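Local coordinates for transposon Tn7 transposition protein TnsA (Escherichia coli, PDB 1T0F) that forms the Tn7 transposase together with TnsB and, as a restriction enzyme-like endonuclease using magnesium or manganese, cuts the 5' DNA strands at the transposon ends, at residues A[202-216]-A[251-263]. Numbering follows the deposited sequence.
Sequences AHILQEKGDENIINV and SFRANKCADLCIS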
ATOM      1  N   ALA A 202     -22.864   3.537  13.639  1.00 33.51           N
ATOM      2  CA  ALA A 202     -23.006   2.154  13.194  1.00 33.16           C
ATOM      3  C   ALA A 202     -24.457   1.684  13.285  1.00 34.26           C
ATOM      4  O   ALA A 202     -24.927   0.929  12.431  1.00 30.72           O
ATOM      5  CB  ALA A 202     -22.116   1.243  14.034  1.00 34.37           C
ATOM      6  N   HIS A 203     -25.159   2.123  14.326  1.00 34.92           N
ATOM      7  CA  HIS A 203     -26.554   1.738  14.509  1.00 37.52           C
ATOM      8  C   HIS A 203     -27.442   2.375  13.450  1.00 37.05           C
ATOM      9  O   HIS A 203     -28.300   1.711  12.869  1.00 37.16           O
ATOM     10  CB  HIS A 203     -27.051   2.137  15.900  1.00 39.40           C
ATOM     11  CG  HIS A 203     -26.442   1.340  17.012  1.00 44.57           C
ATOM     12  ND1 HIS A 203     -25.186   1.602  17.516  1.00 47.16           N
ATOM     13  CD2 HIS A 203     -26.910   0.275  17.705  1.00 46.16           C
ATOM     14  CE1 HIS A 203     -24.906   0.734  18.472  1.00 47.72           C
ATOM     15  NE2 HIS A 203     -25.935  -0.083  18.607  1.00 46.94           N
ATOM     16  N   ILE A 204     -27.229   3.663  13.201  1.00 36.76           N
ATOM     17  CA  ILE A 204     -28.009   4.387  12.207  1.00 37.46           C
ATOM     18  C   ILE A 204     -27.794   3.784  10.822  1.00 37.71           C
ATOM     19  O   ILE A 204     -28.749   3.480  10.108  1.00 36.61           O
ATOM     20  CB  ILE A 204     -27.618   5.884  12.181  1.00 38.12           C
ATOM     21  CG1 ILE A 204     -27.917   6.516  13.541  1.00 38.46           C
ATOM     22  CG2 ILE A 204     -28.377   6.611  11.073  1.00 38.35           C
ATOM     23  CD1 ILE A 204     -27.495   7.969  13.653  1.00 39.21           C
ATOM     24  N   LEU A 205     -26.532   3.608  10.446  1.00 36.54           N
ATOM     25  CA  LEU A 205     -26.203   3.044   9.147  1.00 37.06           C
ATOM     26  C   LEU A 205     -26.770   1.638   8.995  1.00 37.81           C
ATOM     27  O   LEU A 205     -27.123   1.216   7.896  1.00 36.53           O
ATOM     28  CB  LEU A 205     -24.681   3.031   8.956  1.00 37.28           C
ATOM     29  CG  LEU A 205     -24.069   4.357   8.485  1.00 36.44           C
ATOM     30  CD1 LEU A 205     -24.650   5.527   9.254  1.00 37.83           C
ATOM     31  CD2 LEU A 205     -22.561   4.297   8.648  1.00 38.00           C
ATOM     32  N   GLN A 206     -26.857   0.926  10.112  1.00 38.76           N
ATOM     33  CA  GLN A 206     -27.378  -0.433  10.133  1.00 41.48           C
ATOM     34  C   GLN A 206     -28.853  -0.480   9.716  1.00 42.43           C
ATOM     35  O   GLN A 206     -29.236  -1.263   8.844  1.00 42.18           O
ATOM     36  CB  GLN A 206     -27.206  -1.010  11.542  1.00 43.90           C
ATOM     37  CG  GLN A 206     -27.677  -2.439  11.722  1.00 50.47           C
ATOM     38  CD  GLN A 206     -27.466  -2.932  13.145  1.00 54.61           C
ATOM     39  OE1 GLN A 206     -26.330  -3.056  13.612  1.00 56.44           O
ATOM     40  NE2 GLN A 206     -28.563  -3.207  13.845  1.00 56.83           N
ATOM     41  N   GLU A 207     -29.686   0.357  10.325  1.00 43.43           N
ATOM     42  CA  GLU A 207     -31.103   0.349   9.974  1.00 45.27           C
ATOM     43  C   GLU A 207     -31.402   1.035   8.640  1.00 44.56           C
ATOM     44  O   GLU A 207     -32.330   0.641   7.935  1.00 45.52           O
ATOM     45  CB  GLU A 207     -31.947   0.976  11.088  1.00 47.21           C
ATOM     46  CG  GLU A 207     -31.702   2.446  11.349  1.00 50.17           C
ATOM     47  CD  GLU A 207     -32.743   3.039  12.287  1.00 52.36           C
ATOM     48  OE1 GLU A 207     -32.876   2.542  13.426  1.00 52.69           O
ATOM     49  OE2 GLU A 207     -33.435   4.001  11.882  1.00 52.91           O
ATOM     50  N   LYS A 208     -30.619   2.052   8.290  1.00 42.77           N
ATOM     51  CA  LYS A 208     -30.818   2.762   7.029  1.00 41.66           C
ATOM     52  C   LYS A 208     -30.000   2.077   5.932  1.00 40.69           C
ATOM     53  O   LYS A 208     -29.696   2.675   4.897  1.00 40.37           O
ATOM     54  CB  LYS A 208     -30.378   4.223   7.173  1.00 42.32           C
ATOM     55  CG  LYS A 208     -31.075   4.986   8.294  1.00 44.72           C
ATOM     56  CD  LYS A 208     -32.538   5.238   7.980  1.00 45.75           C
ATOM     57  CE  LYS A 208     -33.253   5.919   9.147  1.00 47.45           C
ATOM     58  NZ  LYS A 208     -32.615   7.213   9.532  1.00 47.86           N
ATOM     59  N   GLY A 209     -29.662   0.814   6.172  1.00 39.81           N
ATOM     60  CA  GLY A 209     -28.865   0.038   5.238  1.00 38.60           C
ATOM     61  C   GLY A 209     -29.189   0.161   3.762  1.00 39.30           C
ATOM     62  O   GLY A 209     -28.285   0.161   2.924  1.00 37.68           O
ATOM     63  N   ASP A 210     -30.470   0.269   3.428  1.00 37.34           N
ATOM     64  CA  ASP A 210     -30.867   0.365   2.027  1.00 38.31           C
ATOM     65  C   ASP A 210     -30.823   1.776   1.456  1.00 35.87           C
ATOM     66  O   ASP A 210     -31.010   1.960   0.255  1.00 37.05           O
ATOM     67  CB  ASP A 210     -32.281  -0.197   1.836  1.00 41.20           C
ATOM     68  CG  ASP A 210     -32.358  -1.684   2.108  1.00 46.07           C
ATOM     69  OD1 ASP A 210     -31.601  -2.448   1.466  1.00 49.13           O
ATOM     70  OD2 ASP A 210     -33.180  -2.089   2.961  1.00 48.30           O
ATOM     71  N   GLU A 211     -30.572   2.769   2.300  1.00 33.43           N
ATOM     72  CA  GLU A 211     -30.545   4.147   1.827  1.00 34.46           C
ATOM     73  C   GLU A 211     -29.165   4.703   1.481  1.00 33.89           C
ATOM     74  O   GLU A 211     -28.140   4.215   1.962  1.00 32.23           O
ATOM     75  CB  GLU A 211     -31.251   5.050   2.847  1.00 36.50           C
ATOM     76  CG  GLU A 211     -32.740   4.718   2.981  1.00 40.60           C
ATOM     77  CD  GLU A 211     -33.475   5.592   3.986  1.00 43.72           C
ATOM     78  OE1 GLU A 211     -33.478   6.831   3.822  1.00 47.24           O
ATOM     79  OE2 GLU A 211     -34.061   5.033   4.938  1.00 44.92           O
ATOM     80  N   ASN A 212     -29.159   5.723   0.625  1.00 31.60           N
ATOM     81  CA  ASN A 212     -27.935   6.377   0.176  1.00 31.40           C
ATOM     82  C   ASN A 212     -27.239   7.071   1.346  1.00 30.71           C
ATOM     83  O   ASN A 212     -27.869   7.795   2.117  1.00 30.57           O
ATOM     84  CB  ASN A 212     -28.269   7.382  -0.935  1.00 30.08           C
ATOM     85  CG  ASN A 212     -27.082   8.230  -1.340  1.00 29.95           C
ATOM     86  OD1 ASN A 212     -26.802   9.261  -0.730  1.00 29.41           O
ATOM     87  ND2 ASN A 212     -26.371   7.792  -2.370  1.00 31.74           N
ATOM     88  N   ILE A 213     -25.929   6.856   1.467  1.00 29.70           N
ATOM     89  CA  ILE A 213     -25.158   7.426   2.570  1.00 27.92           C
ATOM     90  C   ILE A 213     -25.211   8.946   2.718  1.00 27.10           C
ATOM     91  O   ILE A 213     -25.270   9.453   3.835  1.00 27.56           O
ATOM     92  CB  ILE A 213     -23.666   6.978   2.490  1.00 27.99           C
ATOM     93  CG1 ILE A 213     -22.889   7.517   3.692  1.00 28.25           C
ATOM     94  CG2 ILE A 213     -23.039   7.472   1.205  1.00 25.03           C
ATOM     95  CD1 ILE A 213     -23.385   7.001   5.021  1.00 27.80           C
ATOM     96  N   ILE A 214     -25.181   9.680   1.610  1.00 26.63           N
ATOM     97  CA  ILE A 214     -25.218  11.138   1.693  1.00 27.14           C
ATOM     98  C   ILE A 214     -26.590  11.611   2.189  1.00 28.42           C
ATOM     99  O   ILE A 214     -26.679  12.506   3.033  1.00 26.62           O
ATOM    100  CB  ILE A 214     -24.912  11.785   0.324  1.00 27.64           C
ATOM    101  CG1 ILE A 214     -23.602  11.219  -0.241  1.00 26.65           C
ATOM    102  CG2 ILE A 214     -24.808  13.296   0.479  1.00 26.73           C
ATOM    103  CD1 ILE A 214     -22.395  11.400   0.675  1.00 26.30           C
ATOM    104  N   ASN A 215     -27.652  11.003   1.670  1.00 28.88           N
ATOM    105  CA  ASN A 215     -29.003  11.367   2.091  1.00 30.34           C
ATOM    106  C   ASN A 215     -29.154  11.129   3.588  1.00 30.31           C
ATOM    107  O   ASN A 215     -29.635  11.996   4.320  1.00 30.54           O
ATOM    108  CB  ASN A 215     -30.048  10.547   1.331  1.00 29.15           C
ATOM    109  CG  ASN A 215     -30.137  10.930  -0.127  1.00 30.03           C
ATOM    110  OD1 ASN A 215     -29.718  12.019  -0.518  1.00 30.28           O
ATOM    111  ND2 ASN A 215     -30.698  10.043  -0.939  1.00 29.75           N
ATOM    112  N   VAL A 216     -28.724   9.956   4.047  1.00 30.34           N
ATOM    113  CA  VAL A 216     -28.811   9.623   5.460  1.00 30.20           C
ATOM    114  C   VAL A 216     -28.054  10.619   6.339  1.00 31.19           C
ATOM    115  O   VAL A 216     -28.584  11.069   7.357  1.00 30.22           O
ATOM    116  CB  VAL A 216     -28.286   8.195   5.737  1.00 31.28           C
ATOM    117  CG1 VAL A 216     -28.207   7.952   7.238  1.00 28.77           C
ATOM    118  CG2 VAL A 216     -29.214   7.174   5.103  1.00 31.71           C
ATOM    119  N   SER A 251     -18.409   5.299  -6.421  1.00 30.75           N
ATOM    120  CA  SER A 251     -18.262   6.638  -5.872  1.00 31.06           C
ATOM    121  C   SER A 251     -18.839   6.597  -4.462  1.00 29.16           C
ATOM    122  O   SER A 251     -19.903   6.013  -4.239  1.00 28.09           O
ATOM    123  CB  SER A 251     -19.037   7.647  -6.721  1.00 34.31           C
ATOM    124  OG  SER A 251     -18.837   8.967  -6.246  1.00 41.99           O
ATOM    125  N   PHE A 252     -18.138   7.198  -3.506  1.00 25.95           N
ATOM    126  CA  PHE A 252     -18.613   7.197  -2.128  1.00 24.62           C
ATOM    127  C   PHE A 252     -20.031   7.759  -2.041  1.00 25.03           C
ATOM    128  O   PHE A 252     -20.875   7.208  -1.345  1.00 23.81           O
ATOM    129  CB  PHE A 252     -17.661   8.011  -1.238  1.00 23.74           C
ATOM    130  CG  PHE A 252     -18.083   8.080   0.208  1.00 24.62           C
ATOM    131  CD1 PHE A 252     -19.042   9.005   0.626  1.00 24.23           C
ATOM    132  CD2 PHE A 252     -17.539   7.204   1.149  1.00 24.98           C
ATOM    133  CE1 PHE A 252     -19.457   9.057   1.961  1.00 24.87           C
ATOM    134  CE2 PHE A 252     -17.947   7.243   2.485  1.00 28.06           C
ATOM    135  CZ  PHE A 252     -18.911   8.176   2.892  1.00 25.14           C
ATOM    136  N   ARG A 253     -20.294   8.841  -2.766  1.00 26.06           N
ATOM    137  CA  ARG A 253     -21.615   9.474  -2.731  1.00 27.77           C
ATOM    138  C   ARG A 253     -22.715   8.533  -3.216  1.00 28.21           C
ATOM    139  O   ARG A 253     -23.896   8.754  -2.942  1.00 31.37           O
ATOM    140  CB  ARG A 253     -21.615  10.734  -3.600  1.00 29.52           C
ATOM    141  CG  ARG A 253     -21.720  10.432  -5.082  1.00 32.55           C
ATOM    142  CD  ARG A 253     -21.583  11.680  -5.919  1.00 37.46           C
ATOM    143  NE  ARG A 253     -20.231  12.218  -5.845  1.00 40.61           N
ATOM    144  CZ  ARG A 253     -19.796  13.232  -6.582  1.00 43.02           C
ATOM    145  NH1 ARG A 253     -20.613  13.816  -7.449  1.00 43.00           N
ATOM    146  NH2 ARG A 253     -18.545  13.655  -6.455  1.00 43.10           N
ATOM    147  N   ALA A 254     -22.325   7.486  -3.936  1.00 28.62           N
ATOM    148  CA  ALA A 254     -23.268   6.510  -4.472  1.00 28.99           C
ATOM    149  C   ALA A 254     -23.409   5.266  -3.590  1.00 28.29           C
ATOM    150  O   ALA A 254     -24.230   4.391  -3.860  1.00 29.65           O
ATOM    151  CB  ALA A 254     -22.840   6.109  -5.877  1.00 29.49           C
ATOM    152  N   ASN A 255     -22.602   5.181  -2.538  1.00 28.04           N
ATOM    153  CA  ASN A 255     -22.672   4.030  -1.641  1.00 26.07           C
ATOM    154  C   ASN A 255     -23.949   4.055  -0.811  1.00 27.69           C
ATOM    155  O   ASN A 255     -24.422   5.121  -0.429  1.00 26.47           O
ATOM    156  CB  ASN A 255     -21.486   4.030  -0.666  1.00 26.38           C
ATOM    157  CG  ASN A 255     -20.274   3.296  -1.204  1.00 24.90           C
ATOM    158  OD1 ASN A 255     -19.782   2.360  -0.576  1.00 24.77           O
ATOM    159  ND2 ASN A 255     -19.778   3.723  -2.354  1.00 24.98           N
ATOM    160  N   LYS A 256     -24.503   2.878  -0.540  1.00 27.14           N
ATOM    161  CA  LYS A 256     -25.671   2.774   0.317  1.00 29.42           C
ATOM    162  C   LYS A 256     -25.071   2.560   1.699  1.00 30.28           C
ATOM    163  O   LYS A 256     -23.912   2.162   1.812  1.00 29.96           O
ATOM    164  CB  LYS A 256     -26.538   1.575  -0.069  1.00 31.11           C
ATOM    165  CG  LYS A 256     -27.256   1.749  -1.392  1.00 35.85           C
ATOM    166  CD  LYS A 256     -28.200   0.589  -1.667  1.00 39.56           C
ATOM    167  CE  LYS A 256     -28.927   0.798  -2.982  1.00 42.07           C
ATOM    168  NZ  LYS A 256     -27.962   0.984  -4.105  1.00 43.86           N
ATOM    169  N   CYS A 257     -25.845   2.817   2.746  1.00 28.33           N
ATOM    170  CA  CYS A 257     -25.342   2.659   4.105  1.00 30.42           C
ATOM    171  C   CYS A 257     -24.839   1.253   4.419  1.00 30.50           C
ATOM    172  O   CYS A 257     -23.912   1.080   5.222  1.00 29.28           O
ATOM    173  CB  CYS A 257     -26.417   3.078   5.107  1.00 29.97           C
ATOM    174  SG  CYS A 257     -26.798   4.846   5.027  1.00 33.70           S
ATOM    175  N   ALA A 258     -25.439   0.249   3.782  1.00 29.08           N
ATOM    176  CA  ALA A 258     -25.032  -1.130   4.005  1.00 29.28           C
ATOM    177  C   ALA A 258     -23.650  -1.392   3.406  1.00 29.99           C
ATOM    178  O   ALA A 258     -23.013  -2.391   3.741  1.00 28.89           O
ATOM    179  CB  ALA A 258     -26.047  -2.085   3.398  1.00 28.09           C
ATOM    180  N   ASP A 259     -23.198  -0.508   2.514  1.00 29.43           N
ATOM    181  CA  ASP A 259     -21.878  -0.663   1.896  1.00 30.39           C
ATOM    182  C   ASP A 259     -20.761  -0.250   2.845  1.00 29.22           C
ATOM    183  O   ASP A 259     -19.590  -0.529   2.594  1.00 30.66           O
ATOM    184  CB  ASP A 259     -21.753   0.174   0.619  1.00 31.57           C
ATOM    185  CG  ASP A 259     -22.564  -0.383  -0.531  1.00 33.86           C
ATOM    186  OD1 ASP A 259     -22.557  -1.616  -0.726  1.00 34.38           O
ATOM    187  OD2 ASP A 259     -23.194   0.417  -1.255  1.00 35.04           O
ATOM    188  N   LEU A 260     -21.111   0.438   3.922  1.00 28.08           N
ATOM    189  CA  LEU A 260     -20.097   0.865   4.873  1.00 28.75           C
ATOM    190  C   LEU A 260     -19.917  -0.155   5.979  1.00 30.32           C
ATOM    191  O   LEU A 260     -20.890  -0.687   6.514  1.00 29.14           O
ATOM    192  CB  LEU A 260     -20.458   2.222   5.488  1.00 27.79           C
ATOM    193  CG  LEU A 260     -20.039   3.460   4.690  1.00 27.19           C
ATOM    194  CD1 LEU A 260     -20.727   3.479   3.336  1.00 26.95           C
ATOM    195  CD2 LEU A 260     -20.386   4.700   5.481  1.00 27.45           C
ATOM    196  N   CYS A 261     -18.662  -0.443   6.298  1.00 29.95           N
ATOM    197  CA  CYS A 261     -18.334  -1.380   7.362  1.00 31.70           C
ATOM    198  C   CYS A 261     -17.702  -0.532   8.457  1.00 31.91           C
ATOM    199  O   CYS A 261     -16.685   0.128   8.229  1.00 29.26           O
ATOM    200  CB  CYS A 261     -17.339  -2.430   6.868  1.00 33.77           C
ATOM    201  SG  CYS A 261     -16.884  -3.642   8.127  1.00 44.01           S
ATOM    202  N   ILE A 262     -18.318  -0.538   9.635  1.00 31.28           N
ATOM    203  CA  ILE A 262     -17.831   0.250  10.755  1.00 33.17           C
ATOM    204  C   ILE A 262     -17.239  -0.633  11.832  1.00 34.21           C
ATOM    205  O   ILE A 262     -17.869  -1.590  12.279  1.00 32.95           O
ATOM    206  CB  ILE A 262     -18.961   1.089  11.373  1.00 33.50           C
ATOM    207  CG1 ILE A 262     -19.530   2.044  10.322  1.00 35.53           C
ATOM    208  CG2 ILE A 262     -18.436   1.863  12.571  1.00 34.58           C
ATOM    209  CD1 ILE A 262     -20.614   2.957  10.847  1.00 37.33           C
ATOM    210  N   SER A 263     -16.023  -0.301  12.248  1.00 34.98           N
ATOM    211  CA  SER A 263     -15.331  -1.071  13.274  1.00 37.68           C
ATOM    212  C   SER A 263     -15.686  -0.609  14.686  1.00 38.50           C
ATOM    213  O   SER A 263     -15.881   0.582  14.930  1.00 38.54           O
ATOM    214  CB  SER A 263     -13.824  -0.960  13.068  1.00 38.39           C
ATOM    215  OG  SER A 263     -13.423   0.398  13.114  1.00 40.90           O
TER
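Asn212 ND2 donates to Arg253 O at 2.7 Å, the acceptor lying close to the plane of the amide. With CG anti to the backbone N (chi1 173°), the same amide turns OD1 back as N-cap of helix 213-223, where Asn215 N binds it and Ile214 N adds a weak bond. Losing the amide to an alanine here is likely to leave Arg253 O without this donor and the helix start without its side-chain cap.

A single bridge pairs the backbones at Asn212 and Lys256: Ile213 N reaches Asn255 O almost straight (3.0 Å, 175°), and Cys257 N binds Glu211 O at 2.8 Å. Ala258 N meets a lone pair of Gly209 O, tying down the type I turn Lys208-Glu211 between helices 198-207 and 213-223.

Cys257 points into the angle between these helices; its SG packs against Val216 CG2 (3.4 Å) and Ile213 CD1. Leu260 CD2 touches both Ile213 CD1 (3.8 Å) and Leu205 CD2 (3.9 Å), while Ile262 CD1 presses on Leu205 CD2 more tightly than usual at 3.2 Å. Ile214 CD1 meets the edge of the Phe252 ring, which also meets Trp181, Phe246 (edge-to-face) and helix 230-240.

This is structural packing away from the magnesium site; 202-216 lies in the TnsA C-terminal region (helix-turn-helix clan). Segment 251-263 packs on its turn and adjoining helices, and strand 261-262 pairs antiparallel with 244-245.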